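Similar to hydroxylamine oxidoreductase (Kuenenia stuttgartiensis, PDB 6H5L) is a multiheme c-type cytochrome of a reductase complex from an anammox bacterium and probably has oxidoreductase activity, passing electrons along its hemes. Local coordinates at residues F160-E165 with M285-G290. Sequence-based numbering, arbitrary orientation.
With HEC (heme c), chain G.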
loop_
_atom_site.group_PDB
_atom_site.type_symbol
_atom_site.label_atom_id
_atom_site.label_comp_id
_atom_site.label_asym_id
_atom_site.label_seq_id
_atom_site.Cartn_x
_atom_site.Cartn_y
_atom_site.Cartn_z
ATOM N N PHE A 160 40.432 -12.012 -16.789
ATOM C CA PHE A 160 41.232 -12.378 -15.627
ATOM C C PHE A 160 42.619 -12.845 -16.050
ATOM O O PHE A 160 43.620 -12.515 -15.403
ATOM C CB PHE A 160 40.517 -13.463 -14.820
ATOM C CG PHE A 160 41.310 -13.971 -13.648
ATOM C CD1 PHE A 160 41.380 -13.238 -12.473
ATOM C CD2 PHE A 160 41.970 -15.186 -13.714
ATOM C CE1 PHE A 160 42.105 -13.703 -11.391
ATOM C CE2 PHE A 160 42.697 -15.657 -12.636
ATOM C CZ PHE A 160 42.764 -14.914 -11.473
ATOM N N LEU A 161 42.694 -13.613 -17.140
ATOM C CA LEU A 161 43.974 -14.076 -17.661
ATOM C C LEU A 161 44.853 -12.924 -18.131
ATOM O O LEU A 161 46.077 -13.079 -18.193
ATOM C CB LEU A 161 43.739 -15.064 -18.805
ATOM C CG LEU A 161 44.565 -16.351 -18.818
ATOM C CD1 LEU A 161 44.307 -17.170 -17.562
ATOM C CD2 LEU A 161 44.261 -17.169 -20.064
ATOM N N ARG A 162 44.259 -11.774 -18.456
ATOM C CA ARG A 162 45.024 -10.619 -18.912
ATOM C C ARG A 162 45.853 -9.971 -17.807
ATOM O O ARG A 162 46.609 -9.037 -18.102
ATOM C CB ARG A 162 44.092 -9.577 -19.531
ATOM C CG ARG A 162 43.529 -9.969 -20.890
ATOM C CD ARG A 162 42.947 -8.759 -21.601
ATOM N NE ARG A 162 43.962 -7.734 -21.829
ATOM C CZ ARG A 162 43.695 -6.477 -22.163
ATOM N NH1 ARG A 162 42.438 -6.078 -22.306
ATOM N NH2 ARG A 162 44.684 -5.615 -22.349
ATOM N N GLU A 163 45.738 -10.426 -16.556
ATOM C CA GLU A 163 46.608 -9.907 -15.506
ATOM C C GLU A 163 48.070 -10.227 -15.787
ATOM O O GLU A 163 48.963 -9.519 -15.307
ATOM C CB GLU A 163 46.205 -10.474 -14.145
ATOM C CG GLU A 163 44.864 -9.985 -13.629
ATOM C CD GLU A 163 44.608 -10.402 -12.195
ATOM O OE1 GLU A 163 43.634 -9.902 -11.593
ATOM O OE2 GLU A 163 45.384 -11.228 -11.669
ATOM N N ARG A 164 48.330 -11.292 -16.551
ATOM C CA ARG A 164 49.693 -11.661 -16.915
ATOM C C ARG A 164 50.422 -10.542 -17.652
ATOM O O ARG A 164 51.658 -10.504 -17.635
ATOM C CB ARG A 164 49.658 -12.941 -17.766
ATOM C CG ARG A 164 51.007 -13.401 -18.298
ATOM C CD ARG A 164 50.965 -14.820 -18.855
ATOM N NE ARG A 164 50.938 -15.825 -17.795
ATOM C CZ ARG A 164 49.983 -16.736 -17.643
ATOM N NH1 ARG A 164 48.968 -16.790 -18.496
ATOM N NH2 ARG A 164 50.047 -17.605 -16.642
ATOM N N GLU A 165 49.686 -9.614 -18.269
ATOM C CA GLU A 165 50.311 -8.587 -19.096
ATOM C C GLU A 165 51.105 -7.578 -18.275
ATOM O O GLU A 165 52.040 -6.962 -18.800
ATOM C CB GLU A 165 49.246 -7.867 -19.923
ATOM C CG GLU A 165 48.634 -8.736 -21.007
ATOM C CD GLU A 165 47.456 -8.078 -21.693
ATOM O OE1 GLU A 165 46.677 -8.800 -22.351
ATOM O OE2 GLU A 165 47.307 -6.843 -21.575
ATOM N N MET A 285 39.102 -1.659 -11.393
ATOM C CA MET A 285 38.694 -2.437 -12.556
ATOM C C MET A 285 38.431 -1.577 -13.780
ATOM O O MET A 285 38.197 -2.126 -14.864
ATOM C CB MET A 285 37.458 -3.276 -12.237
ATOM C CG MET A 285 37.714 -4.338 -11.189
ATOM S SD MET A 285 36.490 -5.655 -11.206
ATOM C CE MET A 285 37.449 -6.995 -10.504
ATOM N N TYR A 286 38.459 -0.256 -13.638
ATOM C CA TYR A 286 38.525 0.608 -14.807
ATOM C C TYR A 286 39.826 0.365 -15.560
ATOM O O TYR A 286 40.914 0.398 -14.970
ATOM C CB TYR A 286 38.416 2.073 -14.372
ATOM C CG TYR A 286 38.450 3.080 -15.501
ATOM C CD1 TYR A 286 37.278 3.510 -16.109
ATOM C CD2 TYR A 286 39.651 3.623 -15.938
ATOM C CE1 TYR A 286 37.303 4.442 -17.128
ATOM C CE2 TYR A 286 39.685 4.556 -16.956
ATOM C CZ TYR A 286 38.507 4.961 -17.548
ATOM O OH TYR A 286 38.523 5.888 -18.565
ATOM N N GLU A 287 39.712 0.113 -16.868
ATOM C CA GLU A 287 40.876 -0.128 -17.713
ATOM C C GLU A 287 41.389 1.153 -18.364
ATOM O O GLU A 287 42.484 1.611 -18.024
ATOM C CB GLU A 287 40.541 -1.168 -18.786
ATOM C CG GLU A 287 41.701 -1.481 -19.713
ATOM C CD GLU A 287 41.412 -2.640 -20.634
ATOM O OE1 GLU A 287 42.348 -3.093 -21.324
ATOM O OE2 GLU A 287 40.254 -3.102 -20.662
ATOM N N LYS A 288 40.599 1.759 -19.264
ATOM C CA LYS A 288 40.945 3.034 -19.892
ATOM C C LYS A 288 39.807 3.571 -20.754
ATOM O O LYS A 288 39.063 2.791 -21.357
ATOM C CB LYS A 288 42.209 2.902 -20.751
ATOM C CG LYS A 288 42.132 1.826 -21.825
ATOM C CD LYS A 288 43.396 1.794 -22.666
ATOM C CE LYS A 288 43.394 0.614 -23.620
ATOM N NZ LYS A 288 44.650 0.580 -24.417
ATOM N N HIS A 289 39.675 4.897 -20.833
ATOM C CA HIS A 289 38.798 5.545 -21.815
ATOM C C HIS A 289 37.359 5.028 -21.729
ATOM O O HIS A 289 36.716 4.739 -22.739
ATOM C CB HIS A 289 39.360 5.370 -23.229
ATOM C CG HIS A 289 40.782 5.818 -23.368
ATOM N ND1 HIS A 289 41.262 6.953 -22.750
ATOM C CD2 HIS A 289 41.829 5.284 -24.040
ATOM C CE1 HIS A 289 42.542 7.103 -23.040
ATOM N NE2 HIS A 289 42.911 6.103 -23.820
ATOM N N GLY A 290 36.857 4.905 -20.501
ATOM C CA GLY A 290 35.494 4.458 -20.274
ATOM C C GLY A 290 35.271 2.966 -20.397
ATOM O O GLY A 290 34.116 2.524 -20.387
HETATM FE FE HEC G . 34.254 -12.228 -11.180
HETATM C CHA HEC G . 31.682 -10.260 -12.325
HETATM C CHB HEC G . 33.102 -14.820 -13.123
HETATM C CHC HEC G . 37.094 -14.065 -10.461
HETATM C CHD HEC G . 35.221 -9.850 -8.954
HETATM N NA HEC G . 32.679 -12.495 -12.475
HETATM C C1A HEC G . 31.741 -11.541 -12.815
HETATM C C2A HEC G . 30.826 -12.119 -13.774
HETATM C C3A HEC G . 31.214 -13.375 -14.000
HETATM C C4A HEC G . 32.388 -13.643 -13.187
HETATM C CMA HEC G . 30.523 -14.363 -14.960
HETATM C CAA HEC G . 29.625 -11.396 -14.425
HETATM C CBA HEC G . 28.333 -11.712 -13.680
HETATM C CGA HEC G . 27.191 -10.992 -14.351
HETATM O O1A HEC G . 27.454 -10.026 -15.112
HETATM O O2A HEC G . 26.016 -11.381 -14.121
HETATM N NB HEC G . 34.937 -14.126 -11.636
HETATM C C1B HEC G . 34.360 -14.961 -12.574
HETATM C C2B HEC G . 35.313 -16.010 -12.876
HETATM C C3B HEC G . 36.411 -15.809 -12.139
HETATM C C4B HEC G . 36.197 -14.618 -11.345
HETATM C CMB HEC G . 35.064 -17.156 -13.877
HETATM C CAB HEC G . 37.700 -16.662 -12.120
HETATM C CBB HEC G . 38.504 -16.465 -13.425
HETATM N NC HEC G . 35.860 -12.007 -9.936
HETATM C C1C HEC G . 36.931 -12.869 -9.799
HETATM C C2C HEC G . 37.909 -12.236 -8.939
HETATM C C3C HEC G . 37.337 -11.141 -8.420
HETATM C C4C HEC G . 36.072 -10.927 -9.103
HETATM C CMC HEC G . 39.170 -12.949 -8.398
HETATM C CAC HEC G . 37.973 -10.183 -7.390
HETATM C CBC HEC G . 39.194 -9.470 -8.016
HETATM N ND HEC G . 33.519 -10.369 -10.673
HETATM C C1D HEC G . 34.183 -9.511 -9.800
HETATM C C2D HEC G . 33.600 -8.194 -9.932
HETATM C C3D HEC G . 32.497 -8.324 -10.984
HETATM C C4D HEC G . 32.521 -9.708 -11.387
HETATM C CMD HEC G . 33.996 -6.917 -9.174
HETATM C CAD HEC G . 31.566 -7.212 -11.514
HETATM C CBD HEC G . 32.023 -6.868 -12.929
HETATM C CGD HEC G . 31.448 -5.555 -13.392
HETATM O O1D HEC G . 31.907 -5.040 -14.443
HETATM O O2D HEC G . 30.535 -5.021 -12.711
#
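Arg162 and Glu287 join two parts of the multiheme cytochrome fold whose backbones stay well apart. Their CA atoms, 11.3 Å from each other, are the nearest pair between the segments. Phe160 and Leu161 belong to helix 154-161, and residues 162-165 are 3-10. Residues 285-290 include strand 286-288, which pairs antiparallel with strand 291-292. Glu287 and Lys288 form a classic beta bulge there, opposite Arg291.

The bridging element is a surface salt-bridge network of Arg162, Glu165 and Glu287. The Arg162 chain bends at chi3, and the guanidinium lies side-on to Glu165 of its own segment. NE of Arg162 is 3.0 Å from OE1 of Glu165 and meets it from above the carboxylate plane. NH2 of Arg162 binds OE2 of Glu165, also at 3.0 Å, nearly in the guanidinium plane and on the syn lone pair. This two-point grip limits the rotation of the guanidinium. With CG anti to the backbone N (chi1 -180°) and the chain extended beyond it, Glu287 carries its carboxylate out from the strand toward Arg162. The two side chains cross at about a right angle, with the guanidinium and carboxylate planes 57° apart. Replacing Arg162 by a leucine would probably leave the carboxylates of Glu165 and Glu287 without their shared positive partner and remove the salt bridge between the segments.

Both segments also border the same heme c. Phe160 CD2 lies 3.7 Å from CBB of the heme, and Met285 SD lies 3.5 Å from its CMD methyl. Tyr286 OH accepts the backbone N-H of Gly290 at 2.7 Å, across the turn between the strands. Between the segments, NH1 of Arg162 reaches OE1 of Glu287 at 3.1 Å in a weak, bent hydrogen bond (132° at the hydrogen).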